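ORF59 (Human herpesvirus 8, PDB 3HSL) serves as the accessory subunit of the viral DNA polymerase in lytic replication, raising its processivity, probably by keeping the polymerase on its template. Local coordinates at residues A[110-116]-A[130-136]; A[11-15]-A[71-77]; A[95-99]-A[143-147]. One frame throughout, in Å; residues are numbered along the deposited sequence.

Interaction 1: A[110-116]-A[130-136]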
ATOM      1  N   ASP A 110      -4.764  -8.171  18.680  1.00 21.74           N
ATOM      2  CA  ASP A 110      -6.085  -8.825  18.647  1.00 21.77           C
ATOM      3  C   ASP A 110      -6.938  -8.343  17.469  1.00 20.36           C
ATOM      4  O   ASP A 110      -6.689  -7.277  16.927  1.00 20.25           O
ATOM      5  CB  ASP A 110      -6.808  -8.593  19.970  1.00 22.98           C
ATOM      6  CG  ASP A 110      -6.182  -9.386  21.090  1.00 28.85           C
ATOM      7  OD1 ASP A 110      -5.722 -10.525  20.767  1.00 31.25           O
ATOM      8  OD2 ASP A 110      -6.141  -8.905  22.274  1.00 32.26           O
ATOM      9  N   ALA A 111      -7.937  -9.131  17.081  1.00 19.14           N
ATOM     10  CA  ALA A 111      -8.823  -8.787  15.968  1.00 18.33           C
ATOM     11  C   ALA A 111     -10.168  -9.492  16.064  1.00 17.90           C
ATOM     12  O   ALA A 111     -10.260 -10.601  16.595  1.00 17.89           O
ATOM     13  CB  ALA A 111      -8.160  -9.122  14.634  1.00 18.65           C
ATOM     14  N   GLY A 112     -11.206  -8.844  15.545  1.00 17.46           N
ATOM     15  CA  GLY A 112     -12.559  -9.399  15.581  1.00 17.28           C
ATOM     16  C   GLY A 112     -13.365  -8.919  14.395  1.00 17.63           C
ATOM     17  O   GLY A 112     -13.093  -7.853  13.840  1.00 17.84           O
ATOM     18  N   ILE A 113     -14.361  -9.703  13.994  1.00 17.81           N
ATOM     19  CA  ILE A 113     -15.198  -9.337  12.851  1.00 17.64           C
ATOM     20  C   ILE A 113     -16.636  -9.509  13.280  1.00 18.05           C
ATOM     21  O   ILE A 113     -17.029 -10.564  13.791  1.00 18.06           O
ATOM     22  CB  ILE A 113     -14.943 -10.218  11.609  1.00 17.59           C
ATOM     23  CG1 ILE A 113     -13.457 -10.428  11.344  1.00 17.26           C
ATOM     24  CG2 ILE A 113     -15.604  -9.611  10.382  1.00 17.88           C
ATOM     25  CD1 ILE A 113     -13.219 -11.339  10.175  1.00 18.45           C
ATOM     26  N   ALA A 114     -17.431  -8.476  13.074  1.00 18.53           N
ATOM     27  CA  ALA A 114     -18.820  -8.531  13.475  1.00 18.96           C
ATOM     28  C   ALA A 114     -19.696  -8.313  12.272  1.00 19.54           C
ATOM     29  O   ALA A 114     -19.269  -7.687  11.306  1.00 20.63           O
ATOM     30  CB  ALA A 114     -19.080  -7.480  14.508  1.00 18.70           C
ATOM     31  N   PHE A 115     -20.915  -8.828  12.332  1.00 19.82           N
ATOM     32  CA  PHE A 115     -21.884  -8.696  11.255  1.00 20.44           C
ATOM     33  C   PHE A 115     -23.184  -8.239  11.869  1.00 21.84           C
ATOM     34  O   PHE A 115     -23.533  -8.664  12.976  1.00 22.34           O
ATOM     35  CB  PHE A 115     -22.067 -10.028  10.524  1.00 19.72           C
ATOM     36  CG  PHE A 115     -20.776 -10.607  10.005  1.00 18.66           C
ATOM     37  CD1 PHE A 115     -20.236 -10.171   8.806  1.00 17.24           C
ATOM     38  CD2 PHE A 115     -20.099 -11.592  10.724  1.00 18.67           C
ATOM     39  CE1 PHE A 115     -19.052 -10.699   8.332  1.00 17.12           C
ATOM     40  CE2 PHE A 115     -18.894 -12.131  10.241  1.00 17.67           C
ATOM     41  CZ  PHE A 115     -18.379 -11.682   9.050  1.00 16.73           C
ATOM     42  N   TYR A 116     -23.904  -7.375  11.160  1.00 23.07           N
ATOM     43  CA  TYR A 116     -25.161  -6.855  11.664  1.00 24.03           C
ATOM     44  C   TYR A 116     -25.997  -6.154  10.607  1.00 24.41           C
ATOM     45  O   TYR A 116     -25.479  -5.747   9.568  1.00 24.10           O
ATOM     46  CB  TYR A 116     -24.901  -5.902  12.828  1.00 24.84           C
ATOM     47  CG  TYR A 116     -24.118  -4.671  12.492  1.00 26.98           C
ATOM     48  CD1 TYR A 116     -24.770  -3.503  12.092  1.00 28.98           C
ATOM     49  CD2 TYR A 116     -22.727  -4.664  12.575  1.00 28.96           C
ATOM     50  CE1 TYR A 116     -24.058  -2.350  11.777  1.00 31.05           C
ATOM     51  CE2 TYR A 116     -21.996  -3.521  12.262  1.00 31.39           C
ATOM     52  CZ  TYR A 116     -22.670  -2.364  11.864  1.00 32.69           C
ATOM     53  OH  TYR A 116     -21.956  -1.224  11.553  1.00 35.04           O
ATOM     54  N   PHE A 130     -23.950  -5.406   6.900  1.00 26.48           N
ATOM     55  CA  PHE A 130     -22.726  -4.741   7.401  1.00 25.63           C
ATOM     56  C   PHE A 130     -21.632  -5.597   8.072  1.00 24.25           C
ATOM     57  O   PHE A 130     -21.935  -6.576   8.766  1.00 23.72           O
ATOM     58  CB  PHE A 130     -23.067  -3.606   8.364  1.00 26.12           C
ATOM     59  CG  PHE A 130     -23.794  -2.472   7.737  1.00 28.29           C
ATOM     60  CD1 PHE A 130     -23.098  -1.487   7.051  1.00 29.50           C
ATOM     61  CD2 PHE A 130     -25.179  -2.376   7.834  1.00 29.79           C
ATOM     62  CE1 PHE A 130     -23.778  -0.418   6.462  1.00 30.60           C
ATOM     63  CE2 PHE A 130     -25.866  -1.317   7.252  1.00 30.52           C
ATOM     64  CZ  PHE A 130     -25.165  -0.333   6.564  1.00 30.56           C
ATOM     65  N   VAL A 131     -20.368  -5.204   7.855  1.00 22.65           N
ATOM     66  CA  VAL A 131     -19.222  -5.889   8.457  1.00 21.82           C
ATOM     67  C   VAL A 131     -18.343  -4.918   9.233  1.00 21.23           C
ATOM     68  O   VAL A 131     -17.995  -3.860   8.710  1.00 20.67           O
ATOM     69  CB  VAL A 131     -18.211  -6.404   7.415  1.00 21.85           C
ATOM     70  CG1 VAL A 131     -17.341  -7.456   8.039  1.00 21.52           C
ATOM     71  CG2 VAL A 131     -18.879  -7.027   6.267  1.00 24.40           C
ATOM     72  N   ARG A 132     -17.990  -5.269  10.466  1.00 21.12           N
ATOM     73  CA  ARG A 132     -17.040  -4.477  11.245  1.00 22.01           C
ATOM     74  C   ARG A 132     -15.844  -5.322  11.602  1.00 21.98           C
ATOM     75  O   ARG A 132     -15.992  -6.441  12.113  1.00 22.77           O
ATOM     76  CB  ARG A 132     -17.514  -3.953  12.584  1.00 22.94           C
ATOM     77  CG  ARG A 132     -18.199  -2.628  12.688  1.00 25.96           C
ATOM     78  CD  ARG A 132     -17.994  -2.245  14.168  1.00 28.21           C
ATOM     79  NE  ARG A 132     -18.321  -3.392  15.030  1.00 31.46           N
ATOM     80  CZ  ARG A 132     -18.122  -3.459  16.346  1.00 33.50           C
ATOM     81  NH1 ARG A 132     -17.584  -2.436  16.994  1.00 35.18           N
ATOM     82  NH2 ARG A 132     -18.460  -4.555  17.022  1.00 33.98           N
ATOM     83  N   THR A 133     -14.663  -4.791  11.339  1.00 21.12           N
ATOM     84  CA  THR A 133     -13.448  -5.484  11.680  1.00 20.59           C
ATOM     85  C   THR A 133     -12.747  -4.523  12.603  1.00 20.86           C
ATOM     86  O   THR A 133     -12.583  -3.332  12.302  1.00 21.19           O
ATOM     87  CB  THR A 133     -12.591  -5.819  10.448  1.00 20.61           C
ATOM     88  OG1 THR A 133     -13.333  -6.689   9.582  1.00 20.22           O
ATOM     89  CG2 THR A 133     -11.294  -6.505  10.849  1.00 19.50           C
ATOM     90  N   THR A 134     -12.339  -5.050  13.741  1.00 20.64           N
ATOM     91  CA  THR A 134     -11.646  -4.278  14.717  1.00 20.20           C
ATOM     92  C   THR A 134     -10.277  -4.867  14.823  1.00 20.21           C
ATOM     93  O   THR A 134     -10.151  -6.070  15.061  1.00 20.12           O
ATOM     94  CB  THR A 134     -12.345  -4.374  16.068  1.00 20.10           C
ATOM     95  OG1 THR A 134     -13.607  -3.708  15.965  1.00 20.73           O
ATOM     96  CG2 THR A 134     -11.522  -3.688  17.162  1.00 19.46           C
ATOM     97  N   ILE A 135      -9.265  -4.018  14.643  1.00 19.98           N
ATOM     98  CA  ILE A 135      -7.874  -4.432  14.772  1.00 20.41           C
ATOM     99  C   ILE A 135      -7.224  -3.649  15.948  1.00 20.96           C
ATOM    100  O   ILE A 135      -7.448  -2.435  16.102  1.00 20.97           O
ATOM    101  CB  ILE A 135      -7.058  -4.218  13.460  1.00 20.52           C
ATOM    102  CG1 ILE A 135      -7.723  -4.882  12.227  1.00 20.96           C
ATOM    103  CG2 ILE A 135      -5.621  -4.697  13.634  1.00 19.81           C
ATOM    104  CD1 ILE A 135      -7.892  -6.415  12.265  1.00 20.78           C
ATOM    105  N   SER A 136      -6.430  -4.352  16.766  1.00 20.81           N
ATOM    106  CA  SER A 136      -5.730  -3.764  17.898  1.00 20.68           C
ATOM    107  C   SER A 136      -4.268  -4.079  17.682  1.00 20.76           C
ATOM    108  O   SER A 136      -3.888  -5.242  17.620  1.00 20.46           O
ATOM    109  CB  SER A 136      -6.212  -4.363  19.210  1.00 20.93           C
ATOM    110  OG  SER A 136      -7.600  -4.145  19.366  1.00 21.67           O
TER
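Segments 110-116 and 130-136 run antiparallel, their axes 4.6 Å apart at closest approach and their directions 164° from one another. The register is unbroken from Asp-110 opposite Ser-136 to Tyr-116 opposite Phe-130. Hydrogen-bonded pairs alternate with non-hydrogen-bonded ones, and each of the four hydrogen-bonded pairs makes both of its backbone bonds. At Ala-114 and Arg-132, for instance, Ala-114 N donates to Arg-132 O at 2.7 Å and Arg-132 N to Ala-114 O at 2.9 Å. In the non-hydrogen-bonded pairs the alpha carbons come closer, and CA-H...O contacts such as Ile-113 CA to Arg-132 O (3.1 Å) supplement the ladder. These are two consecutive strands of the five-stranded antiparallel sheet: strand 12-16 flanks 108-116 on its other edge, and 143-149 flanks 130-137. The side chains separate onto two faces. Ala-111, Ile-113, Phe-115, Val-131, Thr-133 and Ile-135 form the buried one, where Ile-113 CG2 lies 3.6 Å and Phe-115 CE1 3.7 Å from Val-131 CG1, and Ala-111 CB meets Ile-135 CD1 at 3.6 Å. Helix 99-103 covers part of this face, with Leu-103 against both Ala-111 and Ile-135. On the more open face, Tyr-116 in its p rotamer (chi1 63°) leans across to its partner, so that Phe-130 CB sits over the tyrosine ring, 3.8 Å from the centroid, in a CH-pi contact. The Phe-130 ring leads away, nearly parallel to that of Tyr-116 but slid aside; Phe-130 also packs against Leu-141 of the second subunit. Beside them, Arg-132 CG borders the edge of the tyrosine ring, 3.9 Å from Tyr-116 CE2.

Interaction 2: A[11-15]-A[71-77]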
ATOM      1  N   HIS A  11     -26.300  -8.997  14.946  1.00 35.49           N
ATOM      2  CA  HIS A  11     -26.612 -10.434  14.876  1.00 34.54           C
ATOM      3  C   HIS A  11     -25.499 -11.503  15.060  1.00 32.65           C
ATOM      4  O   HIS A  11     -25.776 -12.571  15.620  1.00 32.73           O
ATOM      5  CB  HIS A  11     -27.624 -10.804  13.756  1.00 35.41           C
ATOM      6  CG  HIS A  11     -27.182 -10.436  12.373  1.00 37.77           C
ATOM      7  ND1 HIS A  11     -26.275 -11.186  11.653  1.00 38.45           N
ATOM      8  CD2 HIS A  11     -27.528  -9.399  11.574  1.00 39.05           C
ATOM      9  CE1 HIS A  11     -26.077 -10.626  10.474  1.00 38.52           C
ATOM     10  NE2 HIS A  11     -26.826  -9.540  10.399  1.00 39.24           N
ATOM     11  N   TYR A  12     -24.271 -11.239  14.608  1.00 30.38           N
ATOM     12  CA  TYR A  12     -23.205 -12.257  14.726  1.00 28.49           C
ATOM     13  C   TYR A  12     -21.790 -11.709  14.648  1.00 27.58           C
ATOM     14  O   TYR A  12     -21.443 -10.988  13.722  1.00 27.68           O
ATOM     15  CB  TYR A  12     -23.395 -13.334  13.645  1.00 27.84           C
ATOM     16  CG  TYR A  12     -22.452 -14.522  13.698  1.00 25.89           C
ATOM     17  CD1 TYR A  12     -22.714 -15.596  14.536  1.00 25.52           C
ATOM     18  CD2 TYR A  12     -21.306 -14.576  12.910  1.00 25.18           C
ATOM     19  CE1 TYR A  12     -21.862 -16.695  14.595  1.00 24.86           C
ATOM     20  CE2 TYR A  12     -20.444 -15.670  12.960  1.00 24.33           C
ATOM     21  CZ  TYR A  12     -20.731 -16.729  13.809  1.00 24.37           C
ATOM     22  OH  TYR A  12     -19.899 -17.827  13.882  1.00 23.54           O
ATOM     23  N   GLY A  13     -20.979 -12.069  15.634  1.00 26.60           N
ATOM     24  CA  GLY A  13     -19.598 -11.629  15.713  1.00 25.78           C
ATOM     25  C   GLY A  13     -18.657 -12.778  15.988  1.00 25.33           C
ATOM     26  O   GLY A  13     -19.065 -13.822  16.482  1.00 25.88           O
ATOM     27  N   VAL A  14     -17.386 -12.584  15.665  1.00 24.75           N
ATOM     28  CA  VAL A  14     -16.391 -13.613  15.863  1.00 24.04           C
ATOM     29  C   VAL A  14     -15.041 -12.994  16.250  1.00 23.52           C
ATOM     30  O   VAL A  14     -14.678 -11.920  15.755  1.00 23.50           O
ATOM     31  CB  VAL A  14     -16.259 -14.464  14.568  1.00 24.23           C
ATOM     32  CG1 VAL A  14     -15.670 -13.636  13.415  1.00 23.79           C
ATOM     33  CG2 VAL A  14     -15.419 -15.681  14.804  1.00 24.64           C
ATOM     34  N   ARG A  15     -14.316 -13.671  17.135  1.00 23.02           N
ATOM     35  CA  ARG A  15     -12.995 -13.250  17.560  1.00 23.27           C
ATOM     36  C   ARG A  15     -12.024 -14.030  16.682  1.00 23.05           C
ATOM     37  O   ARG A  15     -12.165 -15.251  16.517  1.00 23.06           O
ATOM     38  CB  ARG A  15     -12.742 -13.569  19.030  1.00 24.02           C
ATOM     39  CG  ARG A  15     -11.275 -13.384  19.452  1.00 27.47           C
ATOM     40  CD  ARG A  15     -11.003 -13.950  20.852  1.00 32.45           C
ATOM     41  NE  ARG A  15      -9.568 -14.093  21.151  1.00 35.13           N
ATOM     42  CZ  ARG A  15      -8.819 -15.156  20.818  1.00 36.05           C
ATOM     43  NH1 ARG A  15      -9.346 -16.192  20.165  1.00 35.63           N
ATOM     44  NH2 ARG A  15      -7.530 -15.185  21.139  1.00 36.54           N
ATOM     45  N   LEU A  71     -11.473 -19.076  14.199  1.00 23.74           N
ATOM     46  CA  LEU A  71     -12.482 -18.187  14.703  1.00 24.65           C
ATOM     47  C   LEU A  71     -13.288 -18.755  15.859  1.00 25.65           C
ATOM     48  O   LEU A  71     -13.570 -19.962  15.917  1.00 25.94           O
ATOM     49  CB  LEU A  71     -13.416 -17.768  13.558  1.00 24.88           C
ATOM     50  CG  LEU A  71     -12.855 -17.204  12.238  1.00 25.13           C
ATOM     51  CD1 LEU A  71     -12.294 -18.355  11.403  1.00 26.93           C
ATOM     52  CD2 LEU A  71     -13.918 -16.538  11.402  1.00 24.96           C
ATOM     53  N   THR A  72     -13.645 -17.860  16.776  1.00 26.34           N
ATOM     54  CA  THR A  72     -14.446 -18.187  17.945  1.00 27.27           C
ATOM     55  C   THR A  72     -15.582 -17.167  18.013  1.00 28.24           C
ATOM     56  O   THR A  72     -15.329 -15.980  18.174  1.00 28.18           O
ATOM     57  CB  THR A  72     -13.606 -18.210  19.255  1.00 27.18           C
ATOM     58  OG1 THR A  72     -12.652 -19.279  19.194  1.00 26.91           O
ATOM     59  CG2 THR A  72     -14.494 -18.440  20.471  1.00 26.03           C
ATOM     60  N   PRO A  73     -16.842 -17.632  17.888  1.00 29.38           N
ATOM     61  CA  PRO A  73     -18.000 -16.729  17.916  1.00 30.46           C
ATOM     62  C   PRO A  73     -18.214 -16.078  19.273  1.00 31.68           C
ATOM     63  O   PRO A  73     -17.812 -16.634  20.291  1.00 31.68           O
ATOM     64  CB  PRO A  73     -19.182 -17.654  17.583  1.00 30.37           C
ATOM     65  CG  PRO A  73     -18.720 -19.020  17.903  1.00 29.32           C
ATOM     66  CD  PRO A  73     -17.239 -19.044  17.722  1.00 29.12           C
ATOM     67  N   LEU A  74     -18.842 -14.909  19.279  1.00 33.19           N
ATOM     68  CA  LEU A  74     -19.113 -14.206  20.524  1.00 34.82           C
ATOM     69  C   LEU A  74     -20.460 -14.636  21.073  1.00 36.29           C
ATOM     70  O   LEU A  74     -21.438 -14.763  20.322  1.00 36.40           O
ATOM     71  CB  LEU A  74     -19.080 -12.697  20.312  1.00 34.95           C
ATOM     72  CG  LEU A  74     -17.756 -12.097  19.842  1.00 35.44           C
ATOM     73  CD1 LEU A  74     -17.901 -10.580  19.694  1.00 35.47           C
ATOM     74  CD2 LEU A  74     -16.603 -12.467  20.799  1.00 35.45           C
ATOM     75  N   VAL A  75     -20.512 -14.860  22.384  1.00 38.01           N
ATOM     76  CA  VAL A  75     -21.755 -15.292  23.046  1.00 39.58           C
ATOM     77  C   VAL A  75     -22.899 -14.299  22.826  1.00 40.65           C
ATOM     78  O   VAL A  75     -22.676 -13.076  22.785  1.00 40.56           O
ATOM     79  CB  VAL A  75     -21.574 -15.594  24.569  1.00 39.57           C
ATOM     80  CG1 VAL A  75     -20.635 -16.791  24.772  1.00 39.66           C
ATOM     81  CG2 VAL A  75     -21.102 -14.350  25.353  1.00 39.13           C
ATOM     82  N   GLY A  76     -24.111 -14.845  22.686  1.00 41.70           N
ATOM     83  CA  GLY A  76     -25.319 -14.046  22.472  1.00 42.84           C
ATOM     84  C   GLY A  76     -25.699 -13.752  21.024  1.00 43.71           C
ATOM     85  O   GLY A  76     -26.432 -12.793  20.763  1.00 43.77           O
ATOM     86  N   HIS A  77     -25.211 -14.560  20.079  1.00 44.40           N
ATOM     87  CA  HIS A  77     -25.556 -14.360  18.668  1.00 44.91           C
ATOM     88  C   HIS A  77     -26.943 -14.956  18.419  1.00 45.94           C
ATOM     89  O   HIS A  77     -27.231 -16.075  18.859  1.00 46.27           O
ATOM     90  CB  HIS A  77     -24.500 -14.933  17.724  1.00 44.48           C
ATOM     91  CG  HIS A  77     -24.246 -16.400  17.893  1.00 43.41           C
ATOM     92  ND1 HIS A  77     -25.015 -17.363  17.278  1.00 42.60           N
ATOM     93  CD2 HIS A  77     -23.306 -17.066  18.604  1.00 43.09           C
ATOM     94  CE1 HIS A  77     -24.561 -18.559  17.604  1.00 42.53           C
ATOM     95  NE2 HIS A  77     -23.525 -18.408  18.408  1.00 42.46           N
TER
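Strand 71-73 is the short outermost strand at one end of the five-stranded antiparallel sheet, and this contact adds it to strand 12-16. The shortest hydrogen bond is at Arg-15 and Thr-72, a hydrogen-bonded pair in which Arg-15 N donates to Thr-72 O at 2.7 Å, almost linearly, and Thr-72 N to Arg-15 O at 3.0 Å. Next comes the non-hydrogen-bonded pair of Val-14 and Pro-73, with alpha carbons 4.1 Å apart. Proline is easily accommodated here, since this position needs no amide donor toward the partner strand. Leu-74 N then reaches Gly-13 O at 3.0 Å. The strand directions differ by 138°, well short of a straight antiparallel ladder, and beyond Leu-74 the chain swings out through Val-75 and Gly-76 before His-77 returns. There side chains take over most of the join: Tyr-12 turns the edge of its ring to the face of His-77 in a T-shaped pair, centroids 5.3 Å apart and planes at 75°, while His-77 CB also touches the backbone, 3.4 Å from His-11 O. Tyr-12 OH, 3.8 Å from Pro-73 CB, has its hydrogen-bond partner in the carbonyl of Ala-46.

Interaction 3: A[95-99]-A[143-147]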
ATOM      1  N   SER A  95     -11.315   2.635  -0.298  1.00 22.93           N
ATOM      2  CA  SER A  95     -10.482   2.398   0.886  1.00 23.32           C
ATOM      3  C   SER A  95      -9.040   1.992   0.736  1.00 22.96           C
ATOM      4  O   SER A  95      -8.539   1.580  -0.312  1.00 22.71           O
ATOM      5  CB  SER A  95     -11.119   1.397   1.888  1.00 23.30           C
ATOM      6  OG  SER A  95     -12.172   1.976   2.631  1.00 23.33           O
ATOM      7  N   GLY A  96      -8.422   2.146   1.889  1.00 23.02           N
ATOM      8  CA  GLY A  96      -7.068   1.815   2.180  1.00 23.05           C
ATOM      9  C   GLY A  96      -7.316   0.975   3.418  1.00 22.85           C
ATOM     10  O   GLY A  96      -6.959   1.356   4.563  1.00 23.44           O
ATOM     11  N   PHE A  97      -7.955  -0.170   3.163  1.00 21.09           N
ATOM     12  CA  PHE A  97      -8.224  -1.164   4.173  1.00 18.93           C
ATOM     13  C   PHE A  97      -8.365  -2.517   3.483  1.00 18.31           C
ATOM     14  O   PHE A  97      -9.245  -2.717   2.648  1.00 18.22           O
ATOM     15  CB  PHE A  97      -9.396  -0.873   5.097  1.00 17.66           C
ATOM     16  CG  PHE A  97      -9.439  -1.822   6.268  1.00 16.41           C
ATOM     17  CD1 PHE A  97      -8.728  -1.536   7.435  1.00 16.48           C
ATOM     18  CD2 PHE A  97     -10.174  -2.999   6.211  1.00 14.90           C
ATOM     19  CE1 PHE A  97      -8.758  -2.416   8.527  1.00 15.46           C
ATOM     20  CE2 PHE A  97     -10.214  -3.875   7.282  1.00 13.90           C
ATOM     21  CZ  PHE A  97      -9.507  -3.589   8.442  1.00 14.85           C
ATOM     22  N   THR A  98      -7.476  -3.435   3.848  1.00 17.29           N
ATOM     23  CA  THR A  98      -7.470  -4.764   3.288  1.00 16.02           C
ATOM     24  C   THR A  98      -7.589  -5.705   4.474  1.00 16.18           C
ATOM     25  O   THR A  98      -6.641  -5.903   5.248  1.00 15.36           O
ATOM     26  CB  THR A  98      -6.212  -4.977   2.442  1.00 15.43           C
ATOM     27  OG1 THR A  98      -6.220  -4.029   1.370  1.00 15.09           O
ATOM     28  CG2 THR A  98      -6.161  -6.354   1.870  1.00 13.43           C
ATOM     29  N   HIS A  99      -8.771  -6.291   4.620  1.00 16.84           N
ATOM     30  CA  HIS A  99      -8.992  -7.175   5.744  1.00 17.69           C
ATOM     31  C   HIS A  99      -7.821  -8.118   6.039  1.00 18.84           C
ATOM     32  O   HIS A  99      -7.205  -8.019   7.117  1.00 19.77           O
ATOM     33  CB  HIS A  99     -10.311  -7.918   5.606  1.00 17.42           C
ATOM     34  CG  HIS A  99     -11.513  -7.036   5.726  1.00 16.85           C
ATOM     35  ND1 HIS A  99     -11.976  -6.261   4.682  1.00 17.01           N
ATOM     36  CD2 HIS A  99     -12.349  -6.807   6.767  1.00 14.56           C
ATOM     37  CE1 HIS A  99     -13.049  -5.593   5.077  1.00 16.39           C
ATOM     38  NE2 HIS A  99     -13.293  -5.906   6.336  1.00 15.10           N
ATOM     39  N   SER A 143      -5.598   1.372  17.276  1.00 17.98           N
ATOM     40  CA  SER A 143      -6.636   0.496  16.752  1.00 18.21           C
ATOM     41  C   SER A 143      -7.247   1.079  15.477  1.00 18.42           C
ATOM     42  O   SER A 143      -7.049   2.254  15.155  1.00 18.14           O
ATOM     43  CB  SER A 143      -7.738   0.206  17.790  1.00 18.51           C
ATOM     44  OG  SER A 143      -8.563   1.335  18.064  1.00 19.56           O
ATOM     45  N   THR A 144      -7.987   0.235  14.760  1.00 18.89           N
ATOM     46  CA  THR A 144      -8.695   0.617  13.542  1.00 19.26           C
ATOM     47  C   THR A 144     -10.055  -0.070  13.557  1.00 19.49           C
ATOM     48  O   THR A 144     -10.153  -1.257  13.891  1.00 20.61           O
ATOM     49  CB  THR A 144      -7.964   0.160  12.274  1.00 19.63           C
ATOM     50  OG1 THR A 144      -6.690   0.829  12.154  1.00 19.87           O
ATOM     51  CG2 THR A 144      -8.813   0.463  11.041  1.00 20.26           C
ATOM     52  N   VAL A 145     -11.111   0.657  13.210  1.00 18.86           N
ATOM     53  CA  VAL A 145     -12.451   0.048  13.134  1.00 18.11           C
ATOM     54  C   VAL A 145     -13.028   0.371  11.753  1.00 17.91           C
ATOM     55  O   VAL A 145     -13.442   1.505  11.485  1.00 17.99           O
ATOM     56  CB  VAL A 145     -13.399   0.464  14.274  1.00 17.82           C
ATOM     57  CG1 VAL A 145     -14.788  -0.097  14.037  1.00 16.64           C
ATOM     58  CG2 VAL A 145     -12.846   0.002  15.622  1.00 16.71           C
ATOM     59  N   HIS A 146     -13.041  -0.643  10.892  1.00 17.29           N
ATOM     60  CA  HIS A 146     -13.525  -0.493   9.531  1.00 16.88           C
ATOM     61  C   HIS A 146     -14.893  -1.131   9.338  1.00 17.41           C
ATOM     62  O   HIS A 146     -15.058  -2.330   9.581  1.00 17.97           O
ATOM     63  CB  HIS A 146     -12.519  -1.116   8.556  1.00 15.90           C
ATOM     64  CG  HIS A 146     -12.852  -0.885   7.120  1.00 13.54           C
ATOM     65  ND1 HIS A 146     -12.635   0.325   6.496  1.00 12.60           N
ATOM     66  CD2 HIS A 146     -13.380  -1.701   6.181  1.00 13.73           C
ATOM     67  CE1 HIS A 146     -13.016   0.247   5.234  1.00 12.22           C
ATOM     68  NE2 HIS A 146     -13.472  -0.972   5.016  1.00 13.99           N
ATOM     69  N   LYS A 147     -15.858  -0.324   8.903  1.00 17.39           N
ATOM     70  CA  LYS A 147     -17.208  -0.788   8.631  1.00 17.78           C
ATOM     71  C   LYS A 147     -17.377  -0.842   7.137  1.00 18.14           C
ATOM     72  O   LYS A 147     -16.849   0.014   6.415  1.00 18.30           O
ATOM     73  CB  LYS A 147     -18.268   0.147   9.220  1.00 18.06           C
ATOM     74  CG  LYS A 147     -18.209   0.224  10.729  1.00 20.17           C
ATOM     75  CD  LYS A 147     -19.297   1.082  11.357  1.00 21.61           C
ATOM     76  CE  LYS A 147     -19.110   1.116  12.883  1.00 22.17           C
ATOM     77  NZ  LYS A 147     -20.213   1.839  13.570  1.00 22.87           N
TER
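His-146 lays its imidazole flat against the phenyl ring of Phe-97 while both of its nitrogens are hydrogen-bonded to residues outside the two segments, one of them in another chain. The rings form an offset stack, centroids 4.4 Å apart and planes at 14°, in which Phe-97 CD2 and His-146 CD2 approach to 3.5 Å. Each beta carbon lies over the face of the other ring: Phe-97 CB is 3.8 Å from the centroid of the His-146 imidazole, and His-146 CB 3.6 Å from that of the Phe-97 ring, both as CH-pi contacts. Phe-97 CA and His-146 CA are 7.6 Å apart, and both side chains, pointing toward the opposite segment and in the t rotamer, meet in the gap. His-99, at the start of helix 99-103, completes an aromatic cluster, its CE1 4.1 Å from His-146 CD2. Thr-144, two residues earlier on the strand, places CG2 3.8 Å from Phe-97 CE1, and Ser-95 OG sits at the imidazole edge, 3.2 Å from His-146 CE1. The loop before the helix thus packs against strand 143-149, the last strand of the five-stranded sheet within this chain. At the dimer interface, residues 143-147 pair antiparallel with a strand of the second subunit, so the sheet continues across. His-146 ND1 bonds Thr-144 OG1 of the second subunit, Thr-144 OG1 bonds His-146 ND1 of that subunit in return, and His-146 NE2 bonds Ser-92 OG. With partners for both ring nitrogens and the phenyl ring of Phe-97 over one face, the histidine can be buried at the interface without leaving either nitrogen unsatisfied, coupling the loop to the dimer contact.

From the N terminus, interaction 2 comes first: strand 12-16 meets 71-73 after a long excursion through helix 18-35 and then strands 39-43, 49-56 and 61-67, the three strands belonging to the other, larger sheet. That loop closes before the others open. Residues 95-99 then start interaction 3, which closes only at 143-147, and the hairpin of interaction 1 is nested inside it. In space the order differs: interaction 1 occupies the middle of the five-stranded sheet, touching interaction 2 through strand 12-16 and interaction 3 through strand 143-149, whereas interactions 2 and 3 do not touch, their centres about 19 Å apart towards the sheet's two ends.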